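Local coordinates for protein TBC1 domain family member 22A (Homo sapiens, PDB 2QFZ) that probably acts as a GTPase-activating protein for Rab-family GTPases through its TBC domain, the part held in this chain, and forms homodimers, at residues 57-60 / 61-65; 45-48 / 49-53; 304-307 / 308-312; 244-247 / 248-251. All blocks are in the same frame, centred on the assembly; numbering follows the deposited sequence.

Interaction 1: residues 57-60 / 61-65; sequences PMTW and KLLSG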
loop_
_atom_site.group_PDB
_atom_site.type_symbol
_atom_site.label_atom_id
_atom_site.label_comp_id
_atom_site.label_asym_id
_atom_site.label_seq_id
_atom_site.Cartn_x
_atom_site.Cartn_y
_atom_site.Cartn_z
ATOM N N PRO A 57 -4.125 10.478 -9.127
ATOM C CA PRO A 57 -2.716 10.816 -9.041
ATOM C C PRO A 57 -2.398 12.113 -8.280
ATOM O O PRO A 57 -1.540 12.094 -7.398
ATOM C CB PRO A 57 -2.292 10.915 -10.528
ATOM C CG PRO A 57 -3.278 9.949 -11.205
ATOM C CD PRO A 57 -4.547 10.271 -10.523
ATOM N N MET A 58 -3.029 13.233 -8.620
ATOM C CA MET A 58 -2.721 14.486 -7.877
ATOM C C MET A 58 -3.239 14.450 -6.418
ATOM O O MET A 58 -2.626 15.039 -5.520
ATOM C CB MET A 58 -3.315 15.686 -8.616
ATOM C CG MET A 58 -3.063 17.071 -7.982
ATOM S SD MET A 58 -1.338 17.509 -7.586
ATOM C CE MET A 58 -0.582 17.472 -9.232
ATOM N N THR A 59 -4.414 13.841 -6.189
ATOM C CA THR A 59 -4.919 13.684 -4.816
ATOM C C THR A 59 -3.919 12.909 -3.925
ATOM O O THR A 59 -3.541 13.392 -2.864
ATOM C CB THR A 59 -6.326 13.070 -4.780
ATOM O OG1 THR A 59 -7.221 13.859 -5.563
ATOM C CG2 THR A 59 -6.886 13.002 -3.343
ATOM N N TRP A 60 -3.465 11.735 -4.367
ATOM C CA TRP A 60 -2.427 10.998 -3.627
ATOM C C TRP A 60 -1.166 11.818 -3.356
ATOM O O TRP A 60 -0.588 11.795 -2.236
ATOM C CB TRP A 60 -2.050 9.710 -4.373
ATOM C CG TRP A 60 -2.998 8.578 -4.207
ATOM C CD1 TRP A 60 -4.301 8.647 -3.878
ATOM C CD2 TRP A 60 -2.706 7.178 -4.400
ATOM N NE1 TRP A 60 -4.847 7.390 -3.795
ATOM C CE2 TRP A 60 -3.893 6.466 -4.116
ATOM C CE3 TRP A 60 -1.543 6.461 -4.681
ATOM C CZ2 TRP A 60 -3.959 5.073 -4.150
ATOM C CZ3 TRP A 60 -1.608 5.067 -4.729
ATOM C CH2 TRP A 60 -2.812 4.391 -4.476
ATOM N N LYS A 61 -0.716 12.538 -4.367
ATOM C CA LYS A 61 0.417 13.444 -4.184
ATOM C C LYS A 61 0.195 14.520 -3.141
ATOM O O LYS A 61 1.115 14.832 -2.378
ATOM C CB LYS A 61 0.857 14.060 -5.500
ATOM C CG LYS A 61 1.486 13.044 -6.418
ATOM C CD LYS A 61 1.874 13.658 -7.779
ATOM C CE LYS A 61 1.863 12.585 -8.837
ATOM N NZ LYS A 61 2.486 13.088 -10.085
ATOM N N LEU A 62 -0.998 15.093 -3.081
ATOM C CA LEU A 62 -1.276 16.100 -2.062
ATOM C C LEU A 62 -1.453 15.523 -0.649
ATOM O O LEU A 62 -0.927 16.096 0.329
ATOM C CB LEU A 62 -2.478 16.964 -2.414
ATOM C CG LEU A 62 -2.244 17.889 -3.593
ATOM C CD1 LEU A 62 -3.592 18.404 -4.132
ATOM C CD2 LEU A 62 -1.260 19.056 -3.206
ATOM N N LEU A 63 -2.183 14.416 -0.551
ATOM C CA LEU A 63 -2.500 13.797 0.734
ATOM C C LEU A 63 -1.262 13.185 1.386
ATOM O O LEU A 63 -1.155 13.190 2.590
ATOM C CB LEU A 63 -3.608 12.741 0.579
ATOM C CG LEU A 63 -5.037 13.206 0.357
ATOM C CD1 LEU A 63 -5.977 12.007 0.138
ATOM C CD2 LEU A 63 -5.495 14.026 1.520
ATOM N N SER A 64 -0.306 12.718 0.589
ATOM C CA SER A 64 0.964 12.241 1.112
ATOM C C SER A 64 1.967 13.344 1.456
ATOM O O SER A 64 3.037 13.042 1.986
ATOM C CB SER A 64 1.647 11.375 0.088
ATOM O OG SER A 64 2.124 12.219 -0.957
ATOM N N GLY A 65 1.663 14.591 1.109
ATOM C CA GLY A 65 2.578 15.710 1.329
ATOM C C GLY A 65 3.714 15.846 0.327
ATOM O O GLY A 65 4.687 16.553 0.577
#
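The Trp60 carbonyl is the flat group that meets the next turn: Ser64 N bonds to Trp60 O at 3.0 Å, coming in tilted 28° from the carbonyl plane. Ser64 OG lies close to the same oxygen and 3.1 Å from Lys61 O, so its one proton has two possible acceptors. It gets there because OG stands between the backbone N and the carbonyl carbon (chi1 72°), folded back over the helix end. The indole of Trp60 finds its neighbours outside these two turns, packing on Val160 and Gln271 and sending NE1 to OD1 of Asp268.

These residues form the last turns of helix 56-63 in the all-helical Rab-GAP TBC domain. The helix stops in a Schellman motif, with Gly65 at positive phi (79°) and Gly65 N bonded to Leu62 O.

Along one flank, Thr59 and Leu63 run side by side in the same direction, Thr59 CG2 touching Leu63 CD1 at 3.7 Å, while Thr59 OG1 turns back to Val55 O. On another flank Met58 and Leu62 cross at a slant, their nearest carbons, CG and CD1 respectively, 4.1 Å apart. Lys61 CG sits beside its own backbone N, 3.3 Å from Pro57 O; the chain then runs out extended, and NZ forms a salt bridge with Asp190 while the lysine also makes a cation-pi contact with Phe161.

Interaction 2: residues 45-48 / 49-53; sequences RLSW and SGIPK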
loop_
_atom_site.group_PDB
_atom_site.type_symbol
_atom_site.label_atom_id
_atom_site.label_comp_id
_atom_site.label_asym_id
_atom_site.label_seq_id
_atom_site.Cartn_x
_atom_site.Cartn_y
_atom_site.Cartn_z
ATOM N N ARG A 45 -11.488 14.201 3.947
ATOM C CA ARG A 45 -12.875 13.794 4.207
ATOM C C ARG A 45 -13.574 13.296 2.933
ATOM O O ARG A 45 -14.397 12.378 2.991
ATOM C CB ARG A 45 -13.659 14.941 4.862
ATOM C CG ARG A 45 -15.152 14.743 4.890
ATOM N N LEU A 46 -13.250 13.880 1.777
ATOM C CA LEU A 46 -13.847 13.402 0.524
ATOM C C LEU A 46 -13.175 12.098 0.046
ATOM O O LEU A 46 -13.825 11.220 -0.461
ATOM C CB LEU A 46 -13.758 14.438 -0.586
ATOM C CG LEU A 46 -14.806 15.542 -0.663
ATOM C CD1 LEU A 46 -14.711 16.192 -2.029
ATOM C CD2 LEU A 46 -16.200 15.035 -0.416
ATOM N N SER A 47 -11.869 12.018 0.205
ATOM C CA SER A 47 -11.077 10.879 -0.299
ATOM C C SER A 47 -11.365 9.550 0.450
ATOM O O SER A 47 -11.113 8.431 -0.074
ATOM C CB SER A 47 -9.593 11.250 -0.193
ATOM O OG SER A 47 -9.276 12.331 -1.066
ATOM N N TRP A 48 -11.916 9.670 1.665
ATOM C CA TRP A 48 -12.153 8.516 2.546
ATOM C C TRP A 48 -13.047 7.549 1.827
ATOM O O TRP A 48 -12.828 6.368 1.888
ATOM C CB TRP A 48 -12.766 8.944 3.885
ATOM C CG TRP A 48 -12.619 7.918 5.016
ATOM C CD1 TRP A 48 -11.697 7.936 6.020
ATOM C CD2 TRP A 48 -13.411 6.748 5.221
ATOM N NE1 TRP A 48 -11.865 6.856 6.830
ATOM C CE2 TRP A 48 -12.913 6.106 6.364
ATOM C CE3 TRP A 48 -14.478 6.164 4.535
ATOM C CZ2 TRP A 48 -13.453 4.911 6.856
ATOM C CZ3 TRP A 48 -15.030 4.952 5.044
ATOM C CH2 TRP A 48 -14.498 4.349 6.178
ATOM N N SER A 49 -14.028 8.074 1.102
ATOM C CA SER A 49 -15.016 7.278 0.435
ATOM C C SER A 49 -14.579 6.872 -0.960
ATOM O O SER A 49 -15.382 6.358 -1.723
ATOM C CB SER A 49 -16.356 8.028 0.439
ATOM O OG SER A 49 -16.747 8.407 1.785
ATOM N N GLY A 50 -13.287 7.063 -1.275
ATOM C CA GLY A 50 -12.716 6.661 -2.568
ATOM C C GLY A 50 -12.506 7.874 -3.468
ATOM O O GLY A 50 -13.276 8.814 -3.396
ATOM N N ILE A 51 -11.485 7.850 -4.320
ATOM C CA ILE A 51 -11.134 9.017 -5.167
ATOM C C ILE A 51 -11.385 8.651 -6.606
ATOM O O ILE A 51 -10.872 7.644 -7.056
ATOM C CB ILE A 51 -9.636 9.372 -5.014
ATOM C CG1 ILE A 51 -9.292 9.571 -3.538
ATOM C CG2 ILE A 51 -9.224 10.618 -5.856
ATOM C CD1 ILE A 51 -7.809 9.600 -3.227
ATOM N N PRO A 52 -12.141 9.495 -7.361
ATOM C CA PRO A 52 -12.318 9.221 -8.768
ATOM C C PRO A 52 -10.999 9.153 -9.507
ATOM O O PRO A 52 -10.124 9.998 -9.283
ATOM C CB PRO A 52 -13.117 10.432 -9.272
ATOM C CG PRO A 52 -13.718 11.003 -8.137
ATOM C CD PRO A 52 -12.822 10.727 -6.964
ATOM N N LYS A 53 -10.873 8.176 -10.398
ATOM C CA LYS A 53 -9.620 7.876 -11.091
ATOM C C LYS A 53 -8.905 9.079 -11.752
ATOM O O LYS A 53 -7.683 9.215 -11.602
ATOM C CB LYS A 53 -9.852 6.739 -12.076
ATOM C CG LYS A 53 -8.696 6.445 -12.989
ATOM C CD LYS A 53 -8.975 5.222 -13.868
ATOM C CE LYS A 53 -8.866 3.904 -13.083
ATOM N NZ LYS A 53 -8.142 2.843 -13.883
#
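Gly50 N donates to Ser47 O at 2.8 Å and closes a type I beta turn from Ser47 to Gly50, by which the chain leaves helix 40-47. The N-H comes from above the carbonyl, 62° out of its plane. Gly50 then continues with positive phi, and a side chain at its backbone angles would collide with the preceding carbonyl oxygen, which is reason enough for a glycine.

Beyond the turn Ile51 folds back on the end of the helix. With CG1 beside its own backbone N (chi1 -54°), the longer branch reaches Ser47: CG1 lies 3.7 Å from Ser47 OG, and CD1 is 3.9 Å from Ser47 CB. The hydroxyl is not looking for a partner there, since it is bonded to Leu43 O one turn earlier, and the isoleucine meets it as plain packing.

Trp48 swings its indole the other way. Ser49 N sits at the ring's edge, near its plane, 4.0 Å from Trp48 CE3. The ring sends NE1 to Glu273 and makes an edge-to-face pair with Tyr330, while Trp48 O accepts a bond from Thr269.

Ile51 N in turn binds Asp268. The chemistry thus implies a turn closed by a single backbone bond of its own and fastened to the body of the TBC domain by polar partners from distant parts of the chain.

Interaction 3: residues 304-307 / 308-312; sequences ELLL and FLQNL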
loop_
_atom_site.group_PDB
_atom_site.type_symbol
_atom_site.label_atom_id
_atom_site.label_comp_id
_atom_site.label_asym_id
_atom_site.label_seq_id
_atom_site.Cartn_x
_atom_site.Cartn_y
_atom_site.Cartn_z
ATOM N N GLU A 304 -5.589 -27.060 6.502
ATOM C CA GLU A 304 -6.520 -26.354 5.628
ATOM C C GLU A 304 -6.943 -25.017 6.200
ATOM O O GLU A 304 -7.237 -24.116 5.437
ATOM C CB GLU A 304 -7.765 -27.216 5.343
ATOM C CG GLU A 304 -7.494 -28.425 4.483
ATOM C CD GLU A 304 -8.772 -29.119 3.983
ATOM O OE1 GLU A 304 -8.677 -29.988 3.108
ATOM O OE2 GLU A 304 -9.875 -28.805 4.456
ATOM N N LEU A 305 -7.009 -24.903 7.538
ATOM C CA LEU A 305 -7.316 -23.632 8.205
ATOM C C LEU A 305 -6.249 -22.558 7.916
ATOM O O LEU A 305 -6.563 -21.449 7.475
ATOM C CB LEU A 305 -7.440 -23.810 9.719
ATOM C CG LEU A 305 -7.794 -22.539 10.503
ATOM C CD1 LEU A 305 -9.003 -21.813 9.921
ATOM C CD2 LEU A 305 -7.994 -22.833 12.039
ATOM N N LEU A 306 -5.001 -22.903 8.175
ATOM C CA LEU A 306 -3.882 -22.047 7.796
ATOM C C LEU A 306 -3.849 -21.752 6.258
ATOM O O LEU A 306 -3.710 -20.614 5.879
ATOM C CB LEU A 306 -2.549 -22.635 8.323
ATOM C CG LEU A 306 -1.281 -21.812 8.077
ATOM C CD1 LEU A 306 -1.509 -20.327 8.468
ATOM C CD2 LEU A 306 -0.122 -22.377 8.789
ATOM N N LEU A 307 -4.036 -22.756 5.401
ATOM C CA LEU A 307 -4.095 -22.540 3.933
ATOM C C LEU A 307 -5.127 -21.539 3.495
ATOM O O LEU A 307 -4.836 -20.736 2.635
ATOM C CB LEU A 307 -4.332 -23.828 3.143
ATOM C CG LEU A 307 -3.095 -24.735 3.092
ATOM C CD1 LEU A 307 -3.559 -26.194 2.952
ATOM C CD2 LEU A 307 -2.100 -24.345 1.973
ATOM N N PHE A 308 -6.319 -21.621 4.090
ATOM C CA PHE A 308 -7.446 -20.720 3.844
ATOM C C PHE A 308 -7.099 -19.265 4.252
ATOM O O PHE A 308 -7.310 -18.341 3.491
ATOM C CB PHE A 308 -8.685 -21.214 4.638
ATOM C CG PHE A 308 -9.896 -20.354 4.472
ATOM C CD1 PHE A 308 -10.599 -20.340 3.265
ATOM C CD2 PHE A 308 -10.361 -19.559 5.522
ATOM C CE1 PHE A 308 -11.723 -19.538 3.105
ATOM C CE2 PHE A 308 -11.484 -18.744 5.355
ATOM C CZ PHE A 308 -12.176 -18.760 4.126
ATOM N N LEU A 309 -6.563 -19.090 5.461
ATOM C CA LEU A 309 -6.236 -17.757 5.993
ATOM C C LEU A 309 -5.134 -17.081 5.153
ATOM O O LEU A 309 -5.060 -15.845 5.082
ATOM C CB LEU A 309 -5.787 -17.859 7.442
ATOM C CG LEU A 309 -6.858 -18.139 8.510
ATOM C CD1 LEU A 309 -6.257 -18.514 9.882
ATOM C CD2 LEU A 309 -7.751 -16.934 8.658
ATOM N N GLN A 310 -4.284 -17.915 4.553
ATOM C CA GLN A 310 -3.197 -17.475 3.696
ATOM C C GLN A 310 -3.645 -17.320 2.264
ATOM O O GLN A 310 -2.879 -16.858 1.454
ATOM C CB GLN A 310 -2.046 -18.483 3.747
ATOM C CG GLN A 310 -1.247 -18.464 4.988
ATOM C CD GLN A 310 -0.155 -19.534 5.023
ATOM O OE1 GLN A 310 -0.239 -20.555 4.338
ATOM N NE2 GLN A 310 0.862 -19.309 5.853
ATOM N N ASN A 311 -4.875 -17.741 1.943
ATOM C CA ASN A 311 -5.374 -17.743 0.558
ATOM C C ASN A 311 -6.844 -17.394 0.516
ATOM O O ASN A 311 -7.644 -18.122 -0.053
ATOM C CB ASN A 311 -5.175 -19.111 -0.090
ATOM C CG ASN A 311 -3.709 -19.496 -0.232
ATOM O OD1 ASN A 311 -3.056 -19.140 -1.220
ATOM N ND2 ASN A 311 -3.200 -20.272 0.723
ATOM N N LEU A 312 -7.213 -16.269 1.119
ATOM C CA LEU A 312 -8.616 -15.921 1.255
ATOM C C LEU A 312 -9.227 -15.674 -0.141
ATOM O O LEU A 312 -8.537 -15.160 -1.027
ATOM C CB LEU A 312 -8.803 -14.735 2.202
ATOM C CG LEU A 312 -8.559 -15.092 3.696
ATOM C CD1 LEU A 312 -8.511 -13.844 4.530
ATOM C CD2 LEU A 312 -9.599 -16.043 4.268
#
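Gln310 lies back along the helix against Leu306, one turn earlier. Its CB is 3.4 Å from Leu306 O, and CG, set beside the backbone N (chi1 -74°), stays over that same oxygen. From there the chain runs extended: CD comes to 3.8 Å from Leu306 CD1, OE1 passes 4.1 Å from Leu306 CG, and NE2 ends 3.7 Å from Leu306 CD1. The two side chains meet at a slant, the leucine methyl lying against the amide, whose NE2 carries on to bond with Gln244 O of helix 242-251. A valine in place of Gln310 has no amide, and Gln244 O would probably be left without this donor while Leu306 lost the flat group beside it.

The setting is the C-terminal end of helix 302-309. Gln310 N still reaches Leu306 O at 3.1 Å, but for Leu307 O the helical pattern changes hands: the backbone N of Asn311 is badly angled for it, and the Asn311 side chain supplies the donor instead. Asn311 ND2 bonds to Leu307 O over a short 2.6 Å, nearly straight (169°), lying in the carbonyl plane on a lone pair, with the oxygen almost in the plane of the amide. That match of planes fixes the rotation of the asparagine, while its backbone N turns to Phe308 O.

Deeper in, Leu305 and Leu309 touch by their CD1 methyls at 4.3 Å, an apolar strip facing Val240 and Ile296. Leu312 then doubles back to place CD2 3.5 Å above the plane of the Phe308 ring, toward its rim.

Interaction 4: residues 244-247 / 248-251; sequences QFAF and RWMN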
loop_
_atom_site.group_PDB
_atom_site.type_symbol
_atom_site.label_atom_id
_atom_site.label_comp_id
_atom_site.label_asym_id
_atom_site.label_seq_id
_atom_site.Cartn_x
_atom_site.Cartn_y
_atom_site.Cartn_z
ATOM N N GLN A 244 1.556 -16.738 11.775
ATOM C CA GLN A 244 1.666 -17.624 10.611
ATOM C C GLN A 244 0.947 -17.127 9.368
ATOM O O GLN A 244 1.303 -17.514 8.264
ATOM C CB GLN A 244 1.196 -19.038 10.955
ATOM C CG GLN A 244 2.018 -19.689 12.077
ATOM C CD GLN A 244 1.512 -21.075 12.452
ATOM O OE1 GLN A 244 0.534 -21.206 13.173
ATOM N NE2 GLN A 244 2.199 -22.112 11.972
ATOM N N PHE A 245 -0.083 -16.307 9.539
ATOM C CA PHE A 245 -0.830 -15.754 8.399
ATOM C C PHE A 245 -0.759 -14.236 8.346
ATOM O O PHE A 245 -0.669 -13.670 7.274
ATOM C CB PHE A 245 -2.307 -16.272 8.347
ATOM C CG PHE A 245 -3.166 -15.824 9.511
ATOM C CD1 PHE A 245 -3.821 -14.612 9.501
ATOM C CD2 PHE A 245 -3.290 -16.610 10.616
ATOM C CE1 PHE A 245 -4.582 -14.208 10.589
ATOM C CE2 PHE A 245 -4.042 -16.211 11.698
ATOM C CZ PHE A 245 -4.690 -15.018 11.688
ATOM N N ALA A 246 -0.752 -13.582 9.492
ATOM C CA ALA A 246 -0.780 -12.115 9.563
ATOM C C ALA A 246 0.590 -11.398 9.409
ATOM O O ALA A 246 0.617 -10.213 9.255
ATOM C CB ALA A 246 -1.447 -11.691 10.846
ATOM N N PHE A 247 1.716 -12.112 9.458
ATOM C CA PHE A 247 3.018 -11.526 9.125
ATOM C C PHE A 247 2.982 -10.917 7.728
ATOM O O PHE A 247 3.376 -9.774 7.539
ATOM C CB PHE A 247 4.172 -12.547 9.144
ATOM C CG PHE A 247 5.539 -11.907 8.936
ATOM C CD1 PHE A 247 6.277 -11.456 10.023
ATOM C CD2 PHE A 247 6.059 -11.714 7.656
ATOM C CE1 PHE A 247 7.549 -10.842 9.841
ATOM C CE2 PHE A 247 7.296 -11.087 7.469
ATOM C CZ PHE A 247 8.039 -10.657 8.558
ATOM N N ARG A 248 2.486 -11.674 6.765
ATOM C CA ARG A 248 2.324 -11.175 5.391
ATOM C C ARG A 248 1.304 -10.029 5.255
ATOM O O ARG A 248 1.457 -9.147 4.437
ATOM C CB ARG A 248 1.958 -12.318 4.467
ATOM C CG ARG A 248 2.467 -12.117 3.045
ATOM C CD ARG A 248 2.367 -13.396 2.253
ATOM N NE ARG A 248 0.981 -13.756 2.005
ATOM C CZ ARG A 248 0.591 -14.922 1.482
ATOM N NH1 ARG A 248 1.475 -15.871 1.177
ATOM N NH2 ARG A 248 -0.681 -15.151 1.288
ATOM N N TRP A 249 0.257 -10.050 6.060
ATOM C CA TRP A 249 -0.768 -9.024 6.014
ATOM C C TRP A 249 -0.126 -7.672 6.421
ATOM O O TRP A 249 -0.524 -6.645 5.925
ATOM C CB TRP A 249 -1.938 -9.353 6.998
ATOM C CG TRP A 249 -2.821 -10.602 6.665
ATOM C CD1 TRP A 249 -2.558 -11.560 5.764
ATOM C CD2 TRP A 249 -4.076 -10.973 7.283
ATOM N NE1 TRP A 249 -3.549 -12.520 5.763
ATOM C CE2 TRP A 249 -4.493 -12.167 6.695
ATOM C CE3 TRP A 249 -4.904 -10.367 8.250
ATOM C CZ2 TRP A 249 -5.669 -12.806 7.060
ATOM C CZ3 TRP A 249 -6.100 -10.996 8.600
ATOM C CH2 TRP A 249 -6.462 -12.204 8.009
ATOM N N MET A 250 0.808 -7.684 7.376
ATOM C CA MET A 250 1.467 -6.428 7.862
ATOM C C MET A 250 2.633 -6.011 6.971
ATOM O O MET A 250 2.734 -4.866 6.598
ATOM C CB MET A 250 2.019 -6.584 9.281
ATOM C CG MET A 250 0.965 -6.903 10.326
ATOM S SD MET A 250 -0.474 -5.849 10.233
ATOM C CE MET A 250 -1.513 -6.584 11.490
ATOM N N ASN A 251 3.489 -6.978 6.658
ATOM C CA ASN A 251 4.701 -6.814 5.850
ATOM C C ASN A 251 4.435 -6.293 4.428
ATOM O O ASN A 251 5.180 -5.443 3.906
ATOM C CB ASN A 251 5.416 -8.177 5.776
ATOM C CG ASN A 251 6.827 -8.068 5.234
ATOM O OD1 ASN A 251 7.716 -7.467 5.884
ATOM N ND2 ASN A 251 7.050 -8.658 4.052
HETATM O O HOH W 1 2.412 -14.703 7.285
#
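Aromatic contacts lead here: the Phe245 ring turns its edge to the face of the six-membered ring of Trp249, with centroids 5.0 Å apart and planes at 63°. Phe245 CD1 is the nearest atom, 3.6 Å from Trp249 CZ2. Phe245 CG takes the crowded position between backbone N and carbonyl carbon (chi1 65°), which brings the ring up beside the next turn. On the same indole a CH-pi contact follows, Ala246 CA lying 4.2 Å from the centroid of the five-membered ring and over its face. Further along, Phe247 and Asn251 meet at a slant, CE2 of the phenylalanine 3.8 Å from CG of the asparagine, the ring and amide planes 27° apart. Asn251 OD1 bonds to Gln210 and ND2 to Gln148 O. A leucine in place of Trp249 would probably leave the edge of Phe245 without a pi face and open a gap beside Ala246.

The backbone bonds are less regular. Asn251 N reaches Phe247 O at 2.9 Å, and Met250 N binds Ala246 O while leaning weakly on Phe247 O. Nearer the start the helix is opened: a water accepts from Arg248 N at 3.1 Å and donates weakly to Gln244 O, where a direct helical bond would be expected. Phe245 O lies over the indole face, 3.2 Å from Trp249 CD1.

Arg248 is salt-bridged to Glu257. Ala246, Phe247 and Met250 pack against helix 211-227, Phe245 touches Leu306 and Leu309 of helix 302-309, and Phe245, Trp249 and Met250 meet helix 276-291, where Phe288 adds a second edge-to-face partner to the tryptophan.

How the interactions relate
The four contacts form two touching pairs on a strand-free, helical scaffold. Interactions 1 and 2, with centres about 12 Å apart, join consecutive helices: Thr59 CG2 packs on Ser47 OG at 3.4 Å, and Asp268 serves both, through Trp60 and Ile51. Interactions 3 and 4 are equally close, and there Leu309 CD1 meets Phe245 CD2 at 3.6 Å. Interaction 1 lies across the chain's centre from both 3 and 4. Interactions 1, 2 and 3 all take in a helix end: 1 is buried and closed by a Schellman motif, while 2 and 3, partly buried, use a beta turn and a side-chain amide. Interaction 4, also buried, is helical throughout and relies chiefly on rings.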